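Side-chain contacts in Orf c02003 protein (Sulfolobus solfataricus P2, PDB 2Q00), which is of unknown function but belongs to the archaeal PaREP1 family and folds as a small, single-chain bundle of helices: residues H90-G93 against S98-E101; E28-A33 against K106-V111; E63-A68 against I81-A86; S74-I79 against V115-N120; V9-A14 against D110-V115. One frame throughout, in Å; residues are numbered along the deposited sequence.

Contact 1 of 5, residues H90-G93 against S98-E101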
# COMPACT_ATOMS: atom_id res chain seq x y z
N HIS A 90 6.45 -6.03 -2.30
CA HIS A 90 7.14 -6.29 -1.05
C HIS A 90 8.04 -7.53 -1.10
O HIS A 90 9.25 -7.43 -0.86
CB HIS A 90 6.11 -6.46 0.08
CG HIS A 90 6.73 -6.56 1.44
ND1 HIS A 90 6.13 -7.24 2.48
CD2 HIS A 90 7.88 -6.05 1.94
CE1 HIS A 90 6.89 -7.15 3.56
NE2 HIS A 90 7.95 -6.43 3.26
N VAL A 91 7.45 -8.68 -1.39
CA VAL A 91 8.20 -9.93 -1.45
C VAL A 91 9.18 -10.03 -2.62
O VAL A 91 10.39 -9.86 -2.44
CB VAL A 91 7.25 -11.14 -1.51
CG1 VAL A 91 8.05 -12.42 -1.62
CG2 VAL A 91 6.37 -11.17 -0.28
N GLU A 92 8.66 -10.29 -3.81
CA GLU A 92 9.48 -10.41 -5.01
C GLU A 92 10.33 -9.20 -5.33
O GLU A 92 11.38 -9.32 -5.98
CB GLU A 92 8.58 -10.72 -6.21
CG GLU A 92 8.02 -12.13 -6.17
CD GLU A 92 6.98 -12.36 -7.25
OE1 GLU A 92 7.26 -12.01 -8.41
OE2 GLU A 92 5.90 -12.90 -6.92
N GLY A 93 9.90 -8.03 -4.88
CA GLY A 93 10.65 -6.82 -5.16
C GLY A 93 11.78 -6.50 -4.20
O GLY A 93 12.95 -6.67 -4.54
N SER A 98 13.85 -9.54 -7.72
CA SER A 98 13.60 -10.17 -9.01
C SER A 98 12.56 -9.51 -9.93
O SER A 98 11.93 -10.19 -10.74
CB SER A 98 13.19 -11.63 -8.78
OG SER A 98 12.14 -11.72 -7.82
N LEU A 99 12.39 -8.19 -9.81
CA LEU A 99 11.42 -7.48 -10.65
C LEU A 99 12.09 -6.46 -11.56
O LEU A 99 12.95 -5.70 -11.13
CB LEU A 99 10.39 -6.76 -9.78
CG LEU A 99 9.29 -7.60 -9.12
CD1 LEU A 99 8.50 -6.74 -8.13
CD2 LEU A 99 8.38 -8.16 -10.20
N ASN A 100 11.69 -6.46 -12.83
CA ASN A 100 12.24 -5.51 -13.80
C ASN A 100 11.51 -4.18 -13.65
O ASN A 100 10.45 -4.11 -13.04
CB ASN A 100 12.07 -6.05 -15.23
N GLU A 101 12.10 -3.12 -14.20
CA GLU A 101 11.50 -1.80 -14.11
C GLU A 101 10.08 -1.76 -14.67
O GLU A 101 9.20 -1.10 -14.09
CB GLU A 101 12.38 -0.78 -14.86
CG GLU A 101 11.99 0.67 -14.64
CD GLU A 101 11.49 1.35 -15.90
OE1 GLU A 101 10.57 0.80 -16.55
OE2 GLU A 101 12.02 2.43 -16.24

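Contact 2 of 5, residues E28-A33 against K106-V111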
# COMPACT_ATOMS: atom_id res chain seq x y z
N GLU A 28 9.95 -1.07 -1.80
CA GLU A 28 9.66 -1.03 -0.38
C GLU A 28 8.84 0.21 0.01
O GLU A 28 7.96 0.12 0.87
CB GLU A 28 10.96 -1.09 0.43
CG GLU A 28 10.73 -1.30 1.93
CD GLU A 28 9.57 -2.25 2.25
OE1 GLU A 28 9.51 -3.36 1.67
OE2 GLU A 28 8.71 -1.88 3.08
N LYS A 29 9.12 1.35 -0.62
CA LYS A 29 8.38 2.57 -0.30
C LYS A 29 6.97 2.48 -0.84
O LYS A 29 6.02 2.97 -0.21
CB LYS A 29 9.09 3.80 -0.86
CG LYS A 29 10.00 4.49 0.16
CD LYS A 29 11.32 3.79 0.35
CE LYS A 29 11.77 3.85 1.81
NZ LYS A 29 11.52 5.16 2.46
N TYR A 30 6.83 1.87 -2.02
CA TYR A 30 5.52 1.69 -2.62
C TYR A 30 4.70 0.80 -1.71
O TYR A 30 3.50 1.01 -1.52
CB TYR A 30 5.62 1.05 -4.00
CG TYR A 30 6.02 1.99 -5.11
CD1 TYR A 30 5.22 3.09 -5.43
CD2 TYR A 30 7.19 1.78 -5.85
CE1 TYR A 30 5.57 3.95 -6.47
CE2 TYR A 30 7.55 2.64 -6.90
CZ TYR A 30 6.73 3.73 -7.20
OH TYR A 30 7.05 4.59 -8.23
N TYR A 31 5.34 -0.22 -1.15
CA TYR A 31 4.63 -1.13 -0.26
C TYR A 31 4.22 -0.38 1.01
O TYR A 31 3.09 -0.49 1.46
CB TYR A 31 5.50 -2.33 0.10
CG TYR A 31 4.81 -3.29 1.04
CD1 TYR A 31 3.65 -3.97 0.65
CD2 TYR A 31 5.29 -3.50 2.34
CE1 TYR A 31 3.00 -4.83 1.52
CE2 TYR A 31 4.65 -4.36 3.21
CZ TYR A 31 3.50 -5.02 2.79
OH TYR A 31 2.82 -5.84 3.66
N LYS A 32 5.15 0.38 1.59
CA LYS A 32 4.84 1.15 2.79
C LYS A 32 3.70 2.12 2.49
O LYS A 32 2.86 2.36 3.35
CB LYS A 32 6.08 1.91 3.27
CG LYS A 32 7.09 1.03 3.97
CD LYS A 32 8.28 1.83 4.47
CE LYS A 32 9.26 0.97 5.27
NZ LYS A 32 10.36 1.83 5.83
N ALA A 33 3.68 2.67 1.28
CA ALA A 33 2.62 3.58 0.88
C ALA A 33 1.31 2.81 0.94
O ALA A 33 0.28 3.34 1.37
CB ALA A 33 2.85 4.11 -0.56
N LYS A 106 4.18 -1.34 -13.37
CA LYS A 106 2.88 -1.97 -13.50
C LYS A 106 2.20 -2.20 -12.15
O LYS A 106 1.01 -1.93 -11.98
CB LYS A 106 3.05 -3.30 -14.23
CG LYS A 106 1.77 -3.89 -14.81
CD LYS A 106 2.05 -5.21 -15.56
CE LYS A 106 2.99 -5.01 -16.75
NZ LYS A 106 3.39 -6.32 -17.36
N LEU A 107 2.96 -2.73 -11.18
CA LEU A 107 2.43 -3.00 -9.85
C LEU A 107 2.24 -1.69 -9.07
O LEU A 107 1.19 -1.47 -8.48
CB LEU A 107 3.37 -3.94 -9.07
CG LEU A 107 3.58 -5.37 -9.60
CD1 LEU A 107 4.82 -5.98 -8.95
CD2 LEU A 107 2.37 -6.24 -9.32
N LYS A 108 3.26 -0.83 -9.08
CA LYS A 108 3.19 0.45 -8.36
C LYS A 108 1.93 1.22 -8.75
O LYS A 108 1.37 1.96 -7.95
CB LYS A 108 4.44 1.30 -8.66
CG LYS A 108 4.15 2.67 -9.30
CD LYS A 108 5.06 2.90 -10.48
CE LYS A 108 5.11 4.37 -10.90
NZ LYS A 108 3.80 4.93 -11.35
N GLU A 109 1.48 1.03 -9.99
CA GLU A 109 0.28 1.73 -10.45
C GLU A 109 -0.95 1.30 -9.64
O GLU A 109 -1.87 2.08 -9.44
CB GLU A 109 0.06 1.47 -11.95
CG GLU A 109 -0.89 2.46 -12.62
CD GLU A 109 -0.51 3.93 -12.38
OE1 GLU A 109 0.68 4.32 -12.53
OE2 GLU A 109 -1.44 4.70 -12.04
N ASP A 110 -0.96 0.05 -9.19
CA ASP A 110 -2.09 -0.44 -8.38
C ASP A 110 -2.01 0.20 -6.98
O ASP A 110 -3.03 0.39 -6.29
CB ASP A 110 -2.05 -1.97 -8.26
CG ASP A 110 -2.43 -2.69 -9.57
OD1 ASP A 110 -3.26 -2.17 -10.35
OD2 ASP A 110 -1.90 -3.80 -9.80
N VAL A 111 -0.78 0.51 -6.55
CA VAL A 111 -0.58 1.16 -5.26
C VAL A 111 -1.15 2.59 -5.34
O VAL A 111 -1.84 3.03 -4.43
CB VAL A 111 0.92 1.26 -4.90
CG1 VAL A 111 1.08 2.03 -3.60
CG2 VAL A 111 1.50 -0.14 -4.76

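Contact 3 of 5, residues E63-A68 against I81-A86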
# COMPACT_ATOMS: atom_id res chain seq x y z
N GLU A 63 -0.84 -10.17 8.08
CA GLU A 63 -2.15 -10.82 8.09
C GLU A 63 -3.28 -9.84 8.39
O GLU A 63 -4.40 -10.01 7.90
CB GLU A 63 -2.18 -11.98 9.11
CG GLU A 63 -1.25 -13.14 8.76
CD GLU A 63 0.17 -12.94 9.25
OE1 GLU A 63 0.51 -11.81 9.67
OE2 GLU A 63 0.94 -13.91 9.21
N ASN A 64 -2.99 -8.83 9.21
CA ASN A 64 -3.99 -7.81 9.53
C ASN A 64 -4.31 -7.04 8.26
O ASN A 64 -5.48 -6.78 7.95
CB ASN A 64 -3.46 -6.84 10.58
CG ASN A 64 -3.59 -7.38 11.98
OD1 ASN A 64 -4.70 -7.62 12.46
ND2 ASN A 64 -2.46 -7.57 12.65
N LEU A 65 -3.26 -6.66 7.52
CA LEU A 65 -3.42 -5.91 6.27
C LEU A 65 -4.23 -6.75 5.30
O LEU A 65 -5.18 -6.25 4.68
CB LEU A 65 -2.06 -5.59 5.64
CG LEU A 65 -1.13 -4.56 6.30
CD1 LEU A 65 -1.94 -3.32 6.70
CD2 LEU A 65 -0.46 -5.18 7.50
N PHE A 66 -3.86 -8.01 5.15
CA PHE A 66 -4.61 -8.90 4.26
C PHE A 66 -6.07 -8.94 4.74
O PHE A 66 -6.98 -8.75 3.94
CB PHE A 66 -3.98 -10.30 4.27
CG PHE A 66 -2.85 -10.46 3.28
CD1 PHE A 66 -3.12 -10.54 1.91
CD2 PHE A 66 -1.53 -10.53 3.71
CE1 PHE A 66 -2.09 -10.69 0.99
CE2 PHE A 66 -0.49 -10.67 2.80
CZ PHE A 66 -0.77 -10.75 1.43
N LYS A 67 -6.28 -9.16 6.04
CA LYS A 67 -7.65 -9.19 6.57
C LYS A 67 -8.33 -7.89 6.21
O LYS A 67 -9.45 -7.88 5.69
CB LYS A 67 -7.67 -9.29 8.10
CG LYS A 67 -7.32 -10.64 8.70
CD LYS A 67 -7.79 -10.70 10.15
CE LYS A 67 -7.00 -11.71 10.99
NZ LYS A 67 -5.60 -11.25 11.31
N ALA A 68 -7.65 -6.80 6.53
CA ALA A 68 -8.16 -5.47 6.28
C ALA A 68 -8.58 -5.29 4.83
O ALA A 68 -9.67 -4.78 4.54
CB ALA A 68 -7.11 -4.44 6.66
N ILE A 81 -7.46 -6.70 -4.34
CA ILE A 81 -6.52 -7.05 -5.39
C ILE A 81 -5.41 -6.01 -5.59
O ILE A 81 -4.33 -6.34 -6.06
CB ILE A 81 -7.25 -7.35 -6.71
CG1 ILE A 81 -8.46 -6.44 -6.87
CG2 ILE A 81 -7.73 -8.80 -6.71
CD1 ILE A 81 -9.22 -6.66 -8.17
N LEU A 82 -5.67 -4.76 -5.21
CA LEU A 82 -4.64 -3.73 -5.31
C LEU A 82 -3.62 -4.10 -4.24
O LEU A 82 -2.40 -3.98 -4.43
CB LEU A 82 -5.22 -2.34 -5.03
CG LEU A 82 -5.86 -1.58 -6.20
CD1 LEU A 82 -6.61 -2.54 -7.09
CD2 LEU A 82 -6.79 -0.51 -5.66
N TRP A 83 -4.13 -4.57 -3.11
CA TRP A 83 -3.25 -4.98 -2.03
C TRP A 83 -2.28 -6.09 -2.44
O TRP A 83 -1.10 -6.07 -2.06
CB TRP A 83 -4.07 -5.44 -0.81
CG TRP A 83 -3.18 -5.95 0.27
CD1 TRP A 83 -3.04 -7.24 0.68
CD2 TRP A 83 -2.21 -5.19 1.01
NE1 TRP A 83 -2.04 -7.34 1.62
CE2 TRP A 83 -1.52 -6.09 1.85
CE3 TRP A 83 -1.86 -3.83 1.05
CZ2 TRP A 83 -0.49 -5.67 2.71
CZ3 TRP A 83 -0.84 -3.42 1.90
CH2 TRP A 83 -0.17 -4.34 2.72
N LYS A 84 -2.75 -7.06 -3.23
CA LYS A 84 -1.88 -8.16 -3.67
C LYS A 84 -0.64 -7.60 -4.37
O LYS A 84 0.48 -8.02 -4.08
CB LYS A 84 -2.63 -9.11 -4.61
CG LYS A 84 -3.76 -9.88 -3.94
CD LYS A 84 -4.38 -10.93 -4.88
CE LYS A 84 -5.55 -11.68 -4.24
NZ LYS A 84 -6.73 -10.80 -3.94
N SER A 85 -0.86 -6.65 -5.28
CA SER A 85 0.24 -6.00 -6.01
C SER A 85 1.25 -5.41 -5.03
O SER A 85 2.48 -5.50 -5.23
CB SER A 85 -0.30 -4.87 -6.88
OG SER A 85 -1.26 -5.35 -7.79
N ALA A 86 0.74 -4.79 -3.97
CA ALA A 86 1.60 -4.19 -2.97
C ALA A 86 2.44 -5.32 -2.36
O ALA A 86 3.67 -5.19 -2.21
CB ALA A 86 0.74 -3.49 -1.87

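Contact 4 of 5, residues S74-I79 against V115-N120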
# COMPACT_ATOMS: atom_id res chain seq x y z
N SER A 74 -16.18 -4.52 0.70
CA SER A 74 -17.53 -3.98 0.73
C SER A 74 -17.54 -2.50 0.34
O SER A 74 -18.46 -2.03 -0.34
CB SER A 74 -18.12 -4.16 2.13
OG SER A 74 -18.09 -5.53 2.52
N ASN A 75 -16.52 -1.77 0.78
CA ASN A 75 -16.39 -0.35 0.46
C ASN A 75 -15.97 -0.19 -1.00
O ASN A 75 -16.50 0.66 -1.72
CB ASN A 75 -15.35 0.30 1.39
CG ASN A 75 -15.05 1.75 1.01
OD1 ASN A 75 -14.43 2.02 -0.02
ND2 ASN A 75 -15.48 2.68 1.86
N ASN A 76 -15.01 -1.00 -1.43
CA ASN A 76 -14.53 -0.96 -2.81
C ASN A 76 -13.96 -2.30 -3.24
O ASN A 76 -12.89 -2.71 -2.78
CB ASN A 76 -13.46 0.13 -2.98
CG ASN A 76 -13.04 0.29 -4.42
OD1 ASN A 76 -12.44 -0.61 -5.01
ND2 ASN A 76 -13.35 1.45 -5.00
N THR A 77 -14.67 -2.99 -4.13
CA THR A 77 -14.27 -4.30 -4.62
C THR A 77 -12.80 -4.47 -5.02
O THR A 77 -12.22 -5.54 -4.82
CB THR A 77 -15.19 -4.76 -5.80
OG1 THR A 77 -15.42 -3.66 -6.71
CG2 THR A 77 -16.54 -5.25 -5.27
N GLU A 78 -12.18 -3.42 -5.54
CA GLU A 78 -10.78 -3.49 -5.98
C GLU A 78 -9.66 -3.54 -4.95
O GLU A 78 -8.60 -4.10 -5.22
CB GLU A 78 -10.45 -2.33 -6.90
CG GLU A 78 -11.32 -2.17 -8.11
CD GLU A 78 -10.71 -1.18 -9.09
OE1 GLU A 78 -9.61 -1.47 -9.62
OE2 GLU A 78 -11.32 -0.11 -9.32
N ILE A 79 -9.84 -2.97 -3.76
CA ILE A 79 -8.70 -2.94 -2.85
C ILE A 79 -8.07 -4.27 -2.48
O ILE A 79 -6.84 -4.34 -2.31
CB ILE A 79 -8.96 -2.08 -1.56
CG1 ILE A 79 -9.62 -2.91 -0.48
CG2 ILE A 79 -9.84 -0.86 -1.91
CD1 ILE A 79 -11.09 -3.14 -0.73
N VAL A 115 -3.69 4.29 -2.88
CA VAL A 115 -3.36 5.48 -2.12
C VAL A 115 -4.46 6.53 -2.24
O VAL A 115 -4.94 7.04 -1.23
CB VAL A 115 -2.01 6.07 -2.57
CG1 VAL A 115 -1.76 7.39 -1.88
CG2 VAL A 115 -0.89 5.09 -2.25
N ILE A 116 -4.87 6.82 -3.47
CA ILE A 116 -5.90 7.82 -3.70
C ILE A 116 -7.24 7.41 -3.11
O ILE A 116 -7.99 8.26 -2.63
CB ILE A 116 -6.06 8.13 -5.19
CG1 ILE A 116 -6.56 6.89 -5.93
CG2 ILE A 116 -4.72 8.61 -5.77
CD1 ILE A 116 -6.94 7.15 -7.38
N PHE A 117 -7.57 6.13 -3.15
CA PHE A 117 -8.83 5.69 -2.57
C PHE A 117 -8.83 6.11 -1.11
O PHE A 117 -9.82 6.65 -0.62
CB PHE A 117 -9.00 4.17 -2.67
CG PHE A 117 -9.49 3.69 -4.01
CD1 PHE A 117 -10.51 4.36 -4.68
CD2 PHE A 117 -8.96 2.53 -4.59
CE1 PHE A 117 -11.01 3.89 -5.90
CE2 PHE A 117 -9.44 2.05 -5.81
CZ PHE A 117 -10.47 2.72 -6.47
N ALA A 118 -7.72 5.87 -0.43
CA ALA A 118 -7.60 6.23 0.98
C ALA A 118 -7.80 7.73 1.15
O ALA A 118 -8.72 8.18 1.84
CB ALA A 118 -6.23 5.82 1.50
N VAL A 119 -6.92 8.49 0.52
CA VAL A 119 -6.99 9.94 0.57
C VAL A 119 -8.42 10.45 0.39
O VAL A 119 -8.82 11.45 1.00
CB VAL A 119 -6.10 10.55 -0.51
CG1 VAL A 119 -6.22 12.06 -0.51
CG2 VAL A 119 -4.66 10.14 -0.26
N ASN A 120 -9.19 9.75 -0.44
CA ASN A 120 -10.57 10.15 -0.70
C ASN A 120 -11.51 9.80 0.44
O ASN A 120 -12.45 10.54 0.72
CB ASN A 120 -11.06 9.50 -1.99
CG ASN A 120 -10.63 10.27 -3.21
OD1 ASN A 120 -9.50 10.78 -3.27
ND2 ASN A 120 -11.51 10.37 -4.20

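Contact 5 of 5, residues V9-A14 against D110-V115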
# COMPACT_ATOMS: atom_id res chain seq x y z
N VAL A 9 3.14 10.41 1.01
CA VAL A 9 4.57 10.67 1.17
C VAL A 9 5.43 9.48 0.77
O VAL A 9 6.45 9.64 0.08
CB VAL A 9 4.91 11.07 2.61
CG1 VAL A 9 6.40 11.27 2.74
CG2 VAL A 9 4.18 12.35 2.98
N TYR A 10 5.04 8.28 1.21
CA TYR A 10 5.79 7.09 0.84
C TYR A 10 5.77 6.91 -0.67
O TYR A 10 6.78 6.57 -1.26
CB TYR A 10 5.20 5.85 1.52
CG TYR A 10 5.71 5.65 2.92
CD1 TYR A 10 7.08 5.54 3.17
CD2 TYR A 10 4.83 5.54 3.99
CE1 TYR A 10 7.56 5.30 4.45
CE2 TYR A 10 5.30 5.31 5.28
CZ TYR A 10 6.66 5.18 5.50
OH TYR A 10 7.11 4.84 6.76
N TYR A 11 4.63 7.16 -1.29
CA TYR A 11 4.49 7.05 -2.74
C TYR A 11 5.48 7.99 -3.45
O TYR A 11 6.23 7.57 -4.34
CB TYR A 11 3.07 7.41 -3.18
CG TYR A 11 2.78 7.04 -4.62
CD1 TYR A 11 2.53 5.71 -4.98
CD2 TYR A 11 2.81 8.00 -5.62
CE1 TYR A 11 2.31 5.35 -6.30
CE2 TYR A 11 2.60 7.65 -6.95
CZ TYR A 11 2.35 6.32 -7.28
OH TYR A 11 2.14 5.97 -8.60
N GLU A 12 5.47 9.26 -3.06
CA GLU A 12 6.37 10.23 -3.66
C GLU A 12 7.82 9.79 -3.49
O GLU A 12 8.60 9.89 -4.44
CB GLU A 12 6.17 11.60 -3.03
N GLU A 13 8.18 9.28 -2.31
CA GLU A 13 9.55 8.82 -2.09
C GLU A 13 9.84 7.57 -2.96
O GLU A 13 10.98 7.37 -3.43
CB GLU A 13 9.79 8.49 -0.61
CG GLU A 13 9.51 9.63 0.37
CD GLU A 13 9.85 9.25 1.82
OE1 GLU A 13 9.52 8.11 2.24
OE2 GLU A 13 10.45 10.10 2.54
N ALA A 14 8.83 6.73 -3.18
CA ALA A 14 9.02 5.54 -4.02
C ALA A 14 9.27 6.05 -5.45
O ALA A 14 10.18 5.58 -6.14
CB ALA A 14 7.79 4.64 -3.98
N ASP A 110 -0.96 0.05 -9.19
CA ASP A 110 -2.09 -0.44 -8.38
C ASP A 110 -2.01 0.20 -6.98
O ASP A 110 -3.03 0.39 -6.29
CB ASP A 110 -2.05 -1.97 -8.26
CG ASP A 110 -2.43 -2.69 -9.57
OD1 ASP A 110 -3.26 -2.17 -10.35
OD2 ASP A 110 -1.90 -3.80 -9.80
N VAL A 111 -0.78 0.51 -6.55
CA VAL A 111 -0.58 1.16 -5.26
C VAL A 111 -1.15 2.59 -5.34
O VAL A 111 -1.84 3.03 -4.43
CB VAL A 111 0.92 1.26 -4.90
CG1 VAL A 111 1.08 2.03 -3.60
CG2 VAL A 111 1.50 -0.14 -4.76
N ARG A 112 -0.85 3.29 -6.43
CA ARG A 112 -1.34 4.65 -6.62
C ARG A 112 -2.85 4.72 -6.44
O ARG A 112 -3.37 5.58 -5.73
CB ARG A 112 -0.99 5.17 -8.02
CG ARG A 112 -1.05 6.69 -8.16
CD ARG A 112 -1.42 7.15 -9.58
NE ARG A 112 -0.81 8.43 -9.95
CZ ARG A 112 -0.96 9.58 -9.29
NH1 ARG A 112 -1.71 9.65 -8.19
NH2 ARG A 112 -0.33 10.67 -9.72
N LYS A 113 -3.55 3.80 -7.09
CA LYS A 113 -5.00 3.75 -7.03
C LYS A 113 -5.46 3.50 -5.60
O LYS A 113 -6.48 4.00 -5.15
CB LYS A 113 -5.51 2.62 -7.96
CG LYS A 113 -6.98 2.72 -8.35
CD LYS A 113 -7.29 1.81 -9.55
CE LYS A 113 -8.75 1.89 -9.99
NZ LYS A 113 -9.04 0.91 -11.08
N LEU A 114 -4.68 2.70 -4.89
CA LEU A 114 -5.01 2.38 -3.52
C LEU A 114 -4.81 3.62 -2.67
O LEU A 114 -5.65 3.97 -1.84
CB LEU A 114 -4.11 1.25 -3.04
CG LEU A 114 -4.29 0.75 -1.62
CD1 LEU A 114 -5.76 0.46 -1.35
CD2 LEU A 114 -3.43 -0.48 -1.43
N VAL A 115 -3.69 4.29 -2.88
CA VAL A 115 -3.36 5.48 -2.12
C VAL A 115 -4.46 6.53 -2.24
O VAL A 115 -4.94 7.04 -1.23
CB VAL A 115 -2.01 6.07 -2.57
CG1 VAL A 115 -1.76 7.39 -1.88
CG2 VAL A 115 -0.89 5.09 -2.25

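Contact 1 of 5, residues H90-G93 against S98-E101
Ser98 grips the carbonyl oxygen of Glu92 with two donors, closing the turn of an alpha-alpha hairpin in which helix 79-95 runs out into the loop that leads to helix 101-122. The backbone amide comes almost end-on to the carbonyl: Ser98 N lies 3.0 Å from Glu92 O, with a C=O...N angle of 176°. The hydroxyl takes a different direction, Ser98 OG donating to Glu92 O over 3.1 Å with a C=O...O angle of 126°, and the two donors can therefore share one acceptor. A first torsion of 51° places OG between the backbone N and the carbonyl carbon, curling the hydroxyl back over its own main chain. Serine suits the place because its side chain is short and carries a donor; CB of Glu92 lies beside that hydroxyl. Leu99 follows with an apolar fit, aiming its side chain at the helix and also resting on Val104 and Leu107 of helix 101-122. Glycine matches it at position 93, where even a CB would come tight against the leucine. The methyl Leu99 CD1 lies 3.7 Å from Gly93 CA.

Contact 2 of 5, residues E28-A33 against K106-V111
Lys108 lays the first carbons of its side chain over the ring of Tyr30. Its CB sits 3.5 Å from the centroid of the Tyr30 ring and only 8° off the ring normal, a CH-pi contact near the middle of the face. CG continues toward the far end of the ring, with Lys108 CG 3.4 Å from Tyr30 CE1, and the chain then passes the phenol oxygen, where Lys108 CE and Tyr30 OH are 3.3 Å apart. The lysine has a first torsion of 120°, off any staggered position, and further bends lead its end away from helix 23-45. Beside this pair, Val111 presses a methyl on the backbone: Val111 CG1 is 3.4 Å from Tyr30 O and 4.1 Å from Ala33 CB. The small alanine leaves room for that branched side chain. The axes of segments 28-33 and 106-111 run nearly parallel, at 24°, and approach to 9.7 Å. One shell further out, the phenol of Tyr30 is hydrogen-bonded to Glu15 of helix 6-19, while Lys108 NZ forms a salt bridge with Glu109 OE1 at 3.4 Å. Lysine and tyrosine thus divide their labour: hydrocarbon and ring face fill the buried interface, and the ammonium and the hydroxyl are each paired with an acidic group, Glu109 and Glu15 respectively.

Contact 3 of 5, residues E63-A68 against I81-A86
The indole edge of Trp83 stands upright on the face of Phe66, a T-shaped stack with the planes at 87° and the centroid of the phenyl ring 4.5 Å from that of the five-membered ring. At the point of contact is the nitrogen corner: Trp83 NE1 lies 3.3 Å above the Phe66 plane, over its centre, so a polarised edge faces the electron-rich pi cloud. Seen from the indole, Phe66 CD1 is in plane at the edge, 3.5 Å from Trp83 CD1. Leu65 meets the benzo half obliquely, with its CB 3.3 Å from Trp83 CZ2, and its CG lies 3.7 Å from Trp83 CH2. The Trp83 side chain leaves its helix with CG opposite the backbone N (chi1 176°), which carries the indole out of helix 79-95 toward helix 62-71, the helix that precedes it in the chain. This is helix-to-helix packing within an all-helical bundle, where two large rings fill the space between the helices. Were Phe66 an alanine, the NE1 edge of the indole would probably lose the ring it faces, and a gap would open beside it. Phe66 also meets Trp87, one turn further along helix 79-95, edge to face. The indole in turn touches Tyr31 and Ile38 of helix 23-45.

Contact 4 of 5, residues S74-I79 against V115-N120
Asn76 takes the backbone amide of Glu78 with its side-chain oxygen and turns the rest of the amide group to Phe117. The bond from Glu78 N to Asn76 OD1 is 2.9 Å long, bent to 137° at the hydrogen, and the donor lies 21° out of the carbonyl plane. It closes an Asx turn over a type I beta turn, a capping arrangement just ahead of helix 79-95. Asparagine fits because one short side chain can reach forward to the amide two residues later while presenting its nitrogen to the ring. That nitrogen lies over the aromatic ring of helix 101-122: Asn76 ND2 is 3.4 Å above the plane of Phe117, offset toward the rim, and 3.5 Å from Phe117 CZ. Amide and ring are tilted by 49°, so the amide leans on the ring with its nitrogen rather than lying flat on it. Replacing Asn76 by a leucine would probably leave the Glu78 amide without its cap, since no oxygen would remain to accept it. Glu78 comes in at the ring edge, with its OE2 4.1 Å from Phe117 CZ, while its OE1 forms a salt bridge with Lys113, one turn earlier on the same helix as the phenylalanine. Ile79, early in helix 79-95, and Leu82 further along it also touch the aromatic ring. The isoleucine makes the looser touch, with Ile79 CG2 4.4 Å from Phe117 CD2.

Contact 5 of 5, residues V9-A14 against D110-V115
Tyr11 spans the gap from helix 6-19 to helix 101-122, and Arg112 receives the far end of its ring. From CB the side chain swings away from its own backbone N, with CG trans to it (chi1 -168°), and heads for the neighbouring helix. The near corner of the ring meets two valines one turn apart: Tyr11 CD1 is 4.2 Å from Val111 CG1 and 4.4 Å from Val115 CG2. Their methyls give the ring apolar neighbours, Val111 at its edge and Val115 obliquely. Next along, Tyr11 CE1 comes within 3.7 Å of Arg112 CB, and Tyr11 CZ within 3.5 Å of Arg112 CG. At the tip, Tyr11 OH reaches 3.3 Å from Arg112 CB and as near to its CG, so the arginine offers the tyrosine its hydrocarbon stem. The two side chains cross at about a right angle, and the guanidinium goes on past the hydroxyl, its plane turned 42° from the ring. Arginine serves well at this exposed border, since its long stem can pack while its charged end extends beyond. The polar tip of the tyrosine has a weak hydrogen bond with Lys108 NZ, one turn before Arg112, and the ring also meets that of Tyr30 on helix 23-45. Between the two segments the axes stand 10.9 Å apart at 156°, a spacing that the phenol fills; this is an antiparallel helix pair in an all-helical bundle.

How the contacts relate
Contacts 2, 4 and 5 use helix 101-122, each on a different neighbour. Contacts 2 and 5 are closest, their centres 5 Å apart: they share Val111, and Tyr30 CD1 of one lies 3.3 Å from Ala14 CB of the other. Contact 3, its centre about 12 Å from that of contact 2, is tied to it by a probable hydrogen bond of 2.6 Å between Ser85 OG and Asp110 OD2. A 2.8 Å salt bridge from Glu78 OE1 to Lys113 NZ connects contacts 4 and 5. Contacts 1 and 4, centres 24 Å apart, lie on opposite sides of the chain's centre, contact 4 using the loop before helix 79-95 and contact 1 its last turns. No active site is known.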